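Local coordinates for guanylate kinase (Coxiella burnetii, PDB 3TR0), which catalyses the ATP-dependent phosphorylation of GMP to GDP, a step in the recycling of guanine nucleotides, at residues E60-L73 against E80-R92. Sequence-based numbering, arbitrary orientation.
Sequences ETRFQAMVKEGAFL and ERHYGTEKDWVLR. With 5GP (guanosine-5'-monophosphate), chain D.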
ATOM      1  N   GLU A  60     -36.969 -11.603   6.074  1.00 38.90           N
ATOM      2  CA  GLU A  60     -36.754 -10.846   7.306  1.00 44.45           C
ATOM      3  C   GLU A  60     -36.706 -11.742   8.537  1.00 39.27           C
ATOM      4  O   GLU A  60     -35.906 -11.518   9.445  1.00 38.16           O
ATOM      5  CB  GLU A  60     -37.855  -9.801   7.493  1.00 58.58           C
ATOM      6  CG  GLU A  60     -37.511  -8.419   6.979  1.00 75.62           C
ATOM      7  CD  GLU A  60     -38.489  -7.367   7.469  1.00 90.17           C
ATOM      8  OE1 GLU A  60     -38.043  -6.397   8.118  1.00 96.52           O
ATOM      9  OE2 GLU A  60     -39.702  -7.511   7.206  1.00 95.61           O
ATOM     10  N   THR A  61     -37.581 -12.742   8.573  1.00 39.31           N
ATOM     11  CA  THR A  61     -37.639 -13.662   9.700  1.00 39.96           C
ATOM     12  C   THR A  61     -36.302 -14.368   9.879  1.00 39.46           C
ATOM     13  O   THR A  61     -35.752 -14.415  10.981  1.00 41.68           O
ATOM     14  CB  THR A  61     -38.745 -14.713   9.506  1.00 42.14           C
ATOM     15  OG1 THR A  61     -40.012 -14.053   9.380  1.00 44.23           O
ATOM     16  CG2 THR A  61     -38.788 -15.664  10.694  1.00 46.10           C
ATOM     17  N   ARG A  62     -35.781 -14.914   8.787  1.00 40.46           N
ATOM     18  CA  ARG A  62     -34.461 -15.536   8.792  1.00 44.61           C
ATOM     19  C   ARG A  62     -33.357 -14.551   9.180  1.00 41.03           C
ATOM     20  O   ARG A  62     -32.490 -14.869   9.992  1.00 39.21           O
ATOM     21  CB  ARG A  62     -34.154 -16.138   7.422  1.00 48.28           C
ATOM     22  CG  ARG A  62     -34.336 -17.639   7.345  1.00 56.52           C
ATOM     23  CD  ARG A  62     -34.163 -18.136   5.922  1.00 50.53           C
ATOM     24  NE  ARG A  62     -35.249 -17.690   5.053  1.00 56.73           N
ATOM     25  CZ  ARG A  62     -35.348 -18.000   3.764  1.00 50.61           C
ATOM     26  NH1 ARG A  62     -34.422 -18.759   3.192  1.00 50.75           N
ATOM     27  NH2 ARG A  62     -36.372 -17.553   3.049  1.00 43.49           N
ATOM     28  N   PHE A  63     -33.388 -13.358   8.594  1.00 36.50           N
ATOM     29  CA  PHE A  63     -32.338 -12.374   8.845  1.00 32.32           C
ATOM     30  C   PHE A  63     -32.355 -11.911  10.295  1.00 37.53           C
ATOM     31  O   PHE A  63     -31.312 -11.838  10.945  1.00 31.47           O
ATOM     32  CB  PHE A  63     -32.480 -11.172   7.909  1.00 30.87           C
ATOM     33  CG  PHE A  63     -31.239 -10.333   7.813  1.00 31.72           C
ATOM     34  CD1 PHE A  63     -30.886  -9.473   8.840  1.00 30.37           C
ATOM     35  CD2 PHE A  63     -30.422 -10.408   6.698  1.00 32.38           C
ATOM     36  CE1 PHE A  63     -29.744  -8.703   8.756  1.00 30.68           C
ATOM     37  CE2 PHE A  63     -29.273  -9.639   6.610  1.00 32.52           C
ATOM     38  CZ  PHE A  63     -28.937  -8.786   7.641  1.00 30.38           C
ATOM     39  N   GLN A  64     -33.545 -11.602  10.802  1.00 40.19           N
ATOM     40  CA  GLN A  64     -33.684 -11.155  12.181  1.00 42.77           C
ATOM     41  C   GLN A  64     -33.175 -12.231  13.130  1.00 47.75           C
ATOM     42  O   GLN A  64     -32.497 -11.936  14.116  1.00 41.86           O
ATOM     43  CB  GLN A  64     -35.138 -10.801  12.496  1.00 41.10           C
ATOM     44  CG  GLN A  64     -35.367 -10.344  13.929  1.00 61.58           C
ATOM     45  CD  GLN A  64     -34.621  -9.066  14.262  1.00 80.07           C
ATOM     46  OE1 GLN A  64     -34.204  -8.857  15.401  1.00 85.23           O
ATOM     47  NE2 GLN A  64     -34.453  -8.201  13.267  1.00 84.72           N
ATOM     48  N   ALA A  65     -33.507 -13.482  12.824  1.00 49.78           N
ATOM     49  CA  ALA A  65     -32.998 -14.614  13.584  1.00 48.52           C
ATOM     50  C   ALA A  65     -31.475 -14.541  13.670  1.00 39.42           C
ATOM     51  O   ALA A  65     -30.909 -14.536  14.762  1.00 39.33           O
ATOM     52  CB  ALA A  65     -33.437 -15.920  12.947  1.00 38.01           C
HETATM   53  N   MSE A  66     -30.820 -14.473  12.514  1.00 34.20           N
HETATM   54  CA  MSE A  66     -29.357 -14.399  12.461  1.00 36.80           C
HETATM   55  C   MSE A  66     -28.801 -13.250  13.300  1.00 42.51           C
HETATM   56  O   MSE A  66     -27.775 -13.401  13.963  1.00 34.67           O
HETATM   57  CB  MSE A  66     -28.871 -14.283  11.012  1.00 36.88           C
HETATM   58  CG  MSE A  66     -28.597 -15.615  10.333  1.00 33.55           C
HETATM   59 SE   MSE A  66     -28.724 -15.531   8.382  1.00 45.67          SE
HETATM   60  CE  MSE A  66     -28.181 -17.357   7.969  1.00 81.17           C
ATOM     61  N   VAL A  67     -29.482 -12.109  13.273  1.00 42.91           N
ATOM     62  CA  VAL A  67     -29.059 -10.950  14.054  1.00 42.26           C
ATOM     63  C   VAL A  67     -29.085 -11.242  15.553  1.00 43.78           C
ATOM     64  O   VAL A  67     -28.109 -10.996  16.257  1.00 41.79           O
ATOM     65  CB  VAL A  67     -29.934  -9.717  13.765  1.00 47.98           C
ATOM     66  CG1 VAL A  67     -29.528  -8.556  14.664  1.00 52.97           C
ATOM     67  CG2 VAL A  67     -29.838  -9.325  12.296  1.00 34.80           C
ATOM     68  N   LYS A  68     -30.210 -11.767  16.037  1.00 41.41           N
ATOM     69  CA  LYS A  68     -30.348 -12.104  17.452  1.00 52.19           C
ATOM     70  C   LYS A  68     -29.385 -13.217  17.865  1.00 48.68           C
ATOM     71  O   LYS A  68     -28.916 -13.252  19.002  1.00 53.16           O
ATOM     72  CB  LYS A  68     -31.788 -12.513  17.772  1.00 66.62           C
ATOM     73  CG  LYS A  68     -32.816 -11.419  17.538  1.00 79.96           C
ATOM     74  CD  LYS A  68     -34.230 -11.926  17.785  1.00 89.76           C
ATOM     75  CE  LYS A  68     -35.266 -10.857  17.477  1.00 91.46           C
ATOM     76  NZ  LYS A  68     -36.655 -11.374  17.608  1.00 94.46           N
ATOM     77  N   GLU A  69     -29.098 -14.124  16.936  1.00 35.69           N
ATOM     78  CA  GLU A  69     -28.203 -15.244  17.205  1.00 41.64           C
ATOM     79  C   GLU A  69     -26.738 -14.810  17.195  1.00 47.29           C
ATOM     80  O   GLU A  69     -25.874 -15.501  17.735  1.00 45.06           O
ATOM     81  CB  GLU A  69     -28.414 -16.360  16.177  1.00 57.35           C
ATOM     82  CG  GLU A  69     -29.812 -16.961  16.173  1.00 78.43           C
ATOM     83  CD  GLU A  69     -29.981 -18.046  15.123  1.00 89.39           C
ATOM     84  OE1 GLU A  69     -29.026 -18.819  14.899  1.00 86.69           O
ATOM     85  OE2 GLU A  69     -31.069 -18.125  14.516  1.00 97.87           O
ATOM     86  N   GLY A  70     -26.466 -13.667  16.571  1.00 45.74           N
ATOM     87  CA  GLY A  70     -25.109 -13.160  16.465  1.00 41.77           C
ATOM     88  C   GLY A  70     -24.341 -13.789  15.318  1.00 41.91           C
ATOM     89  O   GLY A  70     -23.110 -13.810  15.319  1.00 36.48           O
ATOM     90  N   ALA A  71     -25.073 -14.296  14.330  1.00 37.35           N
ATOM     91  CA  ALA A  71     -24.473 -14.983  13.190  1.00 32.58           C
ATOM     92  C   ALA A  71     -23.730 -14.039  12.254  1.00 29.62           C
ATOM     93  O   ALA A  71     -22.980 -14.481  11.385  1.00 30.01           O
ATOM     94  CB  ALA A  71     -25.539 -15.757  12.419  1.00 35.20           C
ATOM     95  N   PHE A  72     -23.945 -12.739  12.418  1.00 39.44           N
ATOM     96  CA  PHE A  72     -23.307 -11.766  11.540  1.00 31.20           C
ATOM     97  C   PHE A  72     -22.078 -11.116  12.167  1.00 28.63           C
ATOM     98  O   PHE A  72     -22.084 -10.737  13.335  1.00 36.05           O
ATOM     99  CB  PHE A  72     -24.302 -10.688  11.107  1.00 26.64           C
ATOM    100  CG  PHE A  72     -25.378 -11.189  10.189  1.00 26.10           C
ATOM    101  CD1 PHE A  72     -25.055 -11.735   8.959  1.00 23.72           C
ATOM    102  CD2 PHE A  72     -26.712 -11.102  10.551  1.00 25.80           C
ATOM    103  CE1 PHE A  72     -26.041 -12.191   8.110  1.00 41.14           C
ATOM    104  CE2 PHE A  72     -27.699 -11.547   9.702  1.00 34.56           C
ATOM    105  CZ  PHE A  72     -27.364 -12.098   8.483  1.00 33.74           C
ATOM    106  N   LEU A  73     -21.025 -10.993  11.367  1.00 31.84           N
ATOM    107  CA  LEU A  73     -19.825 -10.271  11.763  1.00 19.61           C
ATOM    108  C   LEU A  73     -20.159  -8.794  11.739  1.00 32.75           C
ATOM    109  O   LEU A  73     -19.578  -7.983  12.466  1.00 35.39           O
ATOM    110  CB  LEU A  73     -18.715 -10.556  10.754  1.00 29.81           C
ATOM    111  CG  LEU A  73     -17.285 -10.158  11.101  1.00 31.96           C
ATOM    112  CD1 LEU A  73     -16.856 -10.840  12.383  1.00 31.31           C
ATOM    113  CD2 LEU A  73     -16.357 -10.527   9.957  1.00 35.44           C
ATOM    114  N   GLU A  80     -34.254   0.398   3.618  1.00 32.67           N
ATOM    115  CA  GLU A  80     -35.295  -0.419   4.242  1.00 40.53           C
ATOM    116  C   GLU A  80     -35.126  -1.924   4.038  1.00 41.53           C
ATOM    117  O   GLU A  80     -36.071  -2.689   4.235  1.00 41.68           O
ATOM    118  CB  GLU A  80     -36.681   0.020   3.768  1.00 48.70           C
ATOM    119  CG  GLU A  80     -37.003   1.471   4.070  1.00 59.71           C
ATOM    120  CD  GLU A  80     -38.445   1.816   3.772  1.00 69.95           C
ATOM    121  OE1 GLU A  80     -39.335   1.027   4.154  1.00 67.63           O
ATOM    122  OE2 GLU A  80     -38.687   2.870   3.148  1.00 76.78           O
ATOM    123  N   ARG A  81     -33.928  -2.346   3.647  1.00 35.47           N
ATOM    124  CA  ARG A  81     -33.624  -3.768   3.526  1.00 31.60           C
ATOM    125  C   ARG A  81     -32.418  -4.108   4.394  1.00 37.32           C
ATOM    126  O   ARG A  81     -31.680  -3.220   4.823  1.00 34.97           O
ATOM    127  CB  ARG A  81     -33.357  -4.151   2.069  1.00 41.83           C
ATOM    128  CG  ARG A  81     -34.524  -3.888   1.127  1.00 43.48           C
ATOM    129  CD  ARG A  81     -35.714  -4.781   1.439  1.00 44.53           C
ATOM    130  NE  ARG A  81     -36.813  -4.545   0.505  1.00 52.37           N
ATOM    131  CZ  ARG A  81     -37.964  -5.209   0.516  1.00 53.00           C
ATOM    132  NH1 ARG A  81     -38.178  -6.159   1.416  1.00 56.52           N
ATOM    133  NH2 ARG A  81     -38.902  -4.922  -0.377  1.00 51.46           N
ATOM    134  N   HIS A  82     -32.221  -5.395   4.648  1.00 27.57           N
ATOM    135  CA  HIS A  82     -31.166  -5.834   5.547  1.00 31.37           C
ATOM    136  C   HIS A  82     -30.077  -6.576   4.798  1.00 26.16           C
ATOM    137  O   HIS A  82     -30.359  -7.372   3.901  1.00 25.77           O
ATOM    138  CB  HIS A  82     -31.739  -6.707   6.664  1.00 42.03           C
ATOM    139  CG  HIS A  82     -32.686  -5.979   7.565  1.00 53.34           C
ATOM    140  ND1 HIS A  82     -32.266  -5.038   8.479  1.00 57.27           N
ATOM    141  CD2 HIS A  82     -34.033  -6.049   7.687  1.00 58.11           C
ATOM    142  CE1 HIS A  82     -33.314  -4.560   9.128  1.00 66.97           C
ATOM    143  NE2 HIS A  82     -34.398  -5.157   8.666  1.00 64.74           N
ATOM    144  N   TYR A  83     -28.833  -6.290   5.169  1.00 28.00           N
ATOM    145  CA  TYR A  83     -27.661  -6.943   4.604  1.00 20.82           C
ATOM    146  C   TYR A  83     -26.679  -7.274   5.727  1.00 27.23           C
ATOM    147  O   TYR A  83     -26.511  -6.496   6.668  1.00 27.40           O
ATOM    148  CB  TYR A  83     -26.950  -6.006   3.623  1.00 20.11           C
ATOM    149  CG  TYR A  83     -27.802  -5.474   2.492  1.00 22.26           C
ATOM    150  CD1 TYR A  83     -27.634  -5.943   1.196  1.00 30.50           C
ATOM    151  CD2 TYR A  83     -28.747  -4.482   2.713  1.00 30.69           C
ATOM    152  CE1 TYR A  83     -28.395  -5.452   0.155  1.00 29.33           C
ATOM    153  CE2 TYR A  83     -29.517  -3.987   1.679  1.00 29.10           C
ATOM    154  CZ  TYR A  83     -29.335  -4.475   0.402  1.00 33.00           C
ATOM    155  OH  TYR A  83     -30.094  -3.985  -0.635  1.00 31.19           O
ATOM    156  N   GLY A  84     -26.005  -8.412   5.622  1.00 24.13           N
ATOM    157  CA  GLY A  84     -25.035  -8.781   6.634  1.00 23.67           C
ATOM    158  C   GLY A  84     -23.958  -9.730   6.153  1.00 23.45           C
ATOM    159  O   GLY A  84     -24.139 -10.444   5.167  1.00 32.56           O
ATOM    160  N   THR A  85     -22.833  -9.730   6.861  1.00 22.88           N
ATOM    161  CA  THR A  85     -21.721 -10.619   6.563  1.00 21.89           C
ATOM    162  C   THR A  85     -21.706 -11.773   7.555  1.00 25.72           C
ATOM    163  O   THR A  85     -21.466 -11.573   8.745  1.00 24.16           O
ATOM    164  CB  THR A  85     -20.368  -9.879   6.659  1.00 22.17           C
ATOM    165  OG1 THR A  85     -20.324  -8.832   5.682  1.00 22.48           O
ATOM    166  CG2 THR A  85     -19.214 -10.836   6.414  1.00 21.84           C
ATOM    167  N   GLU A  86     -21.965 -12.980   7.066  1.00 24.71           N
ATOM    168  CA  GLU A  86     -21.942 -14.161   7.924  1.00 30.25           C
ATOM    169  C   GLU A  86     -20.535 -14.333   8.492  1.00 32.13           C
ATOM    170  O   GLU A  86     -19.546 -14.362   7.753  1.00 27.13           O
ATOM    171  CB  GLU A  86     -22.401 -15.397   7.150  1.00 25.59           C
ATOM    172  CG  GLU A  86     -22.802 -16.585   8.024  1.00 32.46           C
ATOM    173  CD  GLU A  86     -21.623 -17.452   8.393  1.00 34.28           C
ATOM    174  OE1 GLU A  86     -20.781 -17.709   7.509  1.00 39.41           O
ATOM    175  OE2 GLU A  86     -21.531 -17.873   9.565  1.00 46.38           O
ATOM    176  N   LYS A  87     -20.451 -14.427   9.815  1.00 28.93           N
ATOM    177  CA  LYS A  87     -19.172 -14.372  10.514  1.00 24.81           C
ATOM    178  C   LYS A  87     -18.282 -15.595  10.297  1.00 22.75           C
ATOM    179  O   LYS A  87     -17.077 -15.467  10.090  1.00 24.03           O
ATOM    180  CB  LYS A  87     -19.397 -14.179  12.015  1.00 36.09           C
ATOM    181  CG  LYS A  87     -18.107 -14.085  12.813  1.00 47.49           C
ATOM    182  CD  LYS A  87     -18.359 -14.244  14.299  1.00 58.97           C
ATOM    183  CE  LYS A  87     -18.957 -15.606  14.607  1.00 75.85           C
ATOM    184  NZ  LYS A  87     -19.198 -15.795  16.065  1.00 86.59           N
ATOM    185  N   ASP A  88     -18.871 -16.783  10.364  1.00 26.37           N
ATOM    186  CA  ASP A  88     -18.070 -18.000  10.369  1.00 25.16           C
ATOM    187  C   ASP A  88     -17.316 -18.222   9.062  1.00 26.77           C
ATOM    188  O   ASP A  88     -16.157 -18.646   9.068  1.00 26.77           O
ATOM    189  CB  ASP A  88     -18.922 -19.220  10.717  1.00 29.63           C
ATOM    190  CG  ASP A  88     -18.089 -20.379  11.213  1.00 38.34           C
ATOM    191  OD1 ASP A  88     -17.461 -20.240  12.284  1.00 47.26           O
ATOM    192  OD2 ASP A  88     -18.052 -21.422  10.532  1.00 47.73           O
ATOM    193  N   TRP A  89     -17.962 -17.940   7.938  1.00 19.41           N
ATOM    194  CA  TRP A  89     -17.310 -18.143   6.652  1.00 27.48           C
ATOM    195  C   TRP A  89     -16.051 -17.290   6.543  1.00 26.72           C
ATOM    196  O   TRP A  89     -15.017 -17.751   6.072  1.00 22.30           O
ATOM    197  CB  TRP A  89     -18.255 -17.825   5.498  1.00 27.06           C
ATOM    198  CG  TRP A  89     -17.612 -18.006   4.161  1.00 26.47           C
ATOM    199  CD1 TRP A  89     -17.617 -19.135   3.395  1.00 30.64           C
ATOM    200  CD2 TRP A  89     -16.851 -17.033   3.436  1.00 29.67           C
ATOM    201  NE1 TRP A  89     -16.914 -18.923   2.235  1.00 26.19           N
ATOM    202  CE2 TRP A  89     -16.435 -17.639   2.234  1.00 26.78           C
ATOM    203  CE3 TRP A  89     -16.488 -15.705   3.683  1.00 25.90           C
ATOM    204  CZ2 TRP A  89     -15.680 -16.963   1.278  1.00 25.18           C
ATOM    205  CZ3 TRP A  89     -15.732 -15.035   2.732  1.00 23.30           C
ATOM    206  CH2 TRP A  89     -15.336 -15.666   1.547  1.00 22.10           C
ATOM    207  N   VAL A  90     -16.146 -16.044   6.990  1.00 20.08           N
ATOM    208  CA  VAL A  90     -15.016 -15.123   6.928  1.00 19.20           C
ATOM    209  C   VAL A  90     -13.846 -15.640   7.768  1.00 25.22           C
ATOM    210  O   VAL A  90     -12.707 -15.687   7.306  1.00 22.33           O
ATOM    211  CB  VAL A  90     -15.418 -13.719   7.409  1.00 20.46           C
ATOM    212  CG1 VAL A  90     -14.190 -12.838   7.566  1.00 18.75           C
ATOM    213  CG2 VAL A  90     -16.407 -13.084   6.437  1.00 21.11           C
ATOM    214  N   LEU A  91     -14.136 -16.045   8.998  1.00 22.03           N
ATOM    215  CA  LEU A  91     -13.089 -16.527   9.888  1.00 25.52           C
ATOM    216  C   LEU A  91     -12.434 -17.811   9.376  1.00 25.83           C
ATOM    217  O   LEU A  91     -11.240 -18.014   9.567  1.00 23.00           O
ATOM    218  CB  LEU A  91     -13.618 -16.705  11.313  1.00 27.73           C
ATOM    219  CG  LEU A  91     -14.155 -15.423  11.952  1.00 26.89           C
ATOM    220  CD1 LEU A  91     -14.534 -15.666  13.407  1.00 37.39           C
ATOM    221  CD2 LEU A  91     -13.128 -14.297  11.840  1.00 24.69           C
ATOM    222  N   ARG A  92     -13.210 -18.678   8.729  1.00 19.74           N
ATOM    223  CA  ARG A  92     -12.634 -19.867   8.104  1.00 24.19           C
ATOM    224  C   ARG A  92     -11.611 -19.503   7.027  1.00 23.70           C
ATOM    225  O   ARG A  92     -10.546 -20.124   6.933  1.00 25.84           O
ATOM    226  CB  ARG A  92     -13.718 -20.768   7.515  1.00 28.08           C
ATOM    227  CG  ARG A  92     -14.592 -21.435   8.555  1.00 31.52           C
ATOM    228  CD  ARG A  92     -15.232 -22.706   8.011  1.00 31.22           C
ATOM    229  NE  ARG A  92     -16.014 -22.485   6.794  1.00 31.52           N
ATOM    230  CZ  ARG A  92     -17.270 -22.049   6.778  1.00 36.64           C
ATOM    231  NH1 ARG A  92     -17.890 -21.765   7.914  1.00 41.62           N
ATOM    232  NH2 ARG A  92     -17.906 -21.888   5.626  1.00 38.50           N
TER
HETATM  233  P   5GP D 205     -27.729  -3.991  -3.648  1.00 30.33           P
HETATM  234  O1P 5GP D 205     -27.191  -5.263  -4.256  1.00 27.75           O
HETATM  235  O2P 5GP D 205     -29.100  -4.025  -3.026  1.00 26.59           O
HETATM  236  O3P 5GP D 205     -27.656  -2.896  -4.687  1.00 31.35           O
HETATM  237  O5' 5GP D 205     -26.680  -3.428  -2.594  1.00 26.25           O
HETATM  238  C5' 5GP D 205     -27.033  -2.388  -1.697  1.00 26.97           C
HETATM  239  C4' 5GP D 205     -25.845  -1.942  -0.887  1.00 29.60           C
HETATM  240  O4' 5GP D 205     -25.822  -2.655   0.366  1.00 21.49           O
HETATM  241  C3' 5GP D 205     -24.485  -2.242  -1.494  1.00 30.14           C
HETATM  242  O3' 5GP D 205     -24.097  -1.295  -2.475  1.00 34.52           O
HETATM  243  C2' 5GP D 205     -23.562  -2.271  -0.282  1.00 35.69           C
HETATM  244  O2' 5GP D 205     -23.132  -0.959   0.046  1.00 33.21           O
HETATM  245  C1' 5GP D 205     -24.499  -2.757   0.830  1.00 25.60           C
HETATM  246  N9  5GP D 205     -24.241  -4.156   1.216  1.00 17.36           N
HETATM  247  C8  5GP D 205     -24.311  -5.271   0.478  1.00 16.77           C
HETATM  248  N7  5GP D 205     -24.009  -6.331   1.271  1.00 15.47           N
HETATM  249  C5  5GP D 205     -23.751  -5.854   2.512  1.00 16.57           C
HETATM  250  C6  5GP D 205     -23.391  -6.425   3.728  1.00 19.68           C
HETATM  251  O6  5GP D 205     -23.230  -7.665   3.838  1.00 25.37           O
HETATM  252  N1  5GP D 205     -23.215  -5.633   4.793  1.00 21.52           N
HETATM  253  C2  5GP D 205     -23.373  -4.304   4.713  1.00 21.04           C
HETATM  254  N2  5GP D 205     -23.190  -3.514   5.797  1.00 16.75           N
HETATM  255  N3  5GP D 205     -23.718  -3.723   3.550  1.00 17.34           N
HETATM  256  C4  5GP D 205     -23.912  -4.486   2.455  1.00 17.59           C
HETATM  257  O   HOH W   1     -21.602 -16.817  12.006  0.96 40.17           O
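Phe63 drops from helix 60-69 onto strand 81-86, its flat ring fitting between two neighbours. His82 CB lies over the centre of one face, 3.5 Å from the Phe63 centroid, while Phe72 CE2 meets the other face toward the rim. With CG anti to the backbone N (chi1 -163°), the ring reaches down until CZ comes 3.3 Å from Tyr83 C and its edge meets the amide of Gly84. The imidazole of His82, its plane 29° from that of Phe63, is displaced to one side; its edge faces the Glu60 carboxylate, nearly coplanar with it, NE2 lying 3.9 Å from OE1. Gly84, with no CB, lets the Phe63 edge and the Phe72 face settle directly on the strand backbone; its CA lies over the Phe72 ring, 4.2 Å from the centroid.

A Schellman motif at Gly70, with positive phi, ends helix 60-69 and swings the chain into the hairpin of strands 72-78 and 81-86, part of the mixed sheet of the GMP-binding region of guanylate kinases. Phe72 and Glu86 form a non-hydrogen-bonded antiparallel pair. Beside them, Leu73 N donates to Thr85 O (2.7 Å), and Lys87 N reaches Ala71 O almost straight (172° at the hydrogen). Branched Leu73 serves two neighbours at about right angles: CD1 meets Lys87 CG (3.5 Å), a methylene of a chain whose amine leads away, and CD2 meets Val90 CG1 (4.0 Å).

Glu86 N-caps helix 87-95, its carboxylate accepting from Trp89 N and Asp88 N; a water donates to both Glu86 OE2 and Ala71 O. Tyr83 leaves the strand on the side away from 60-73: its ring covers the GMP ribose oxygen O4', and its OH donates to phosphate O2P (2.6 Å). Thr85 OG1 is hydrogen-bonded to Glu74, which also hydrogen-bonds GMP.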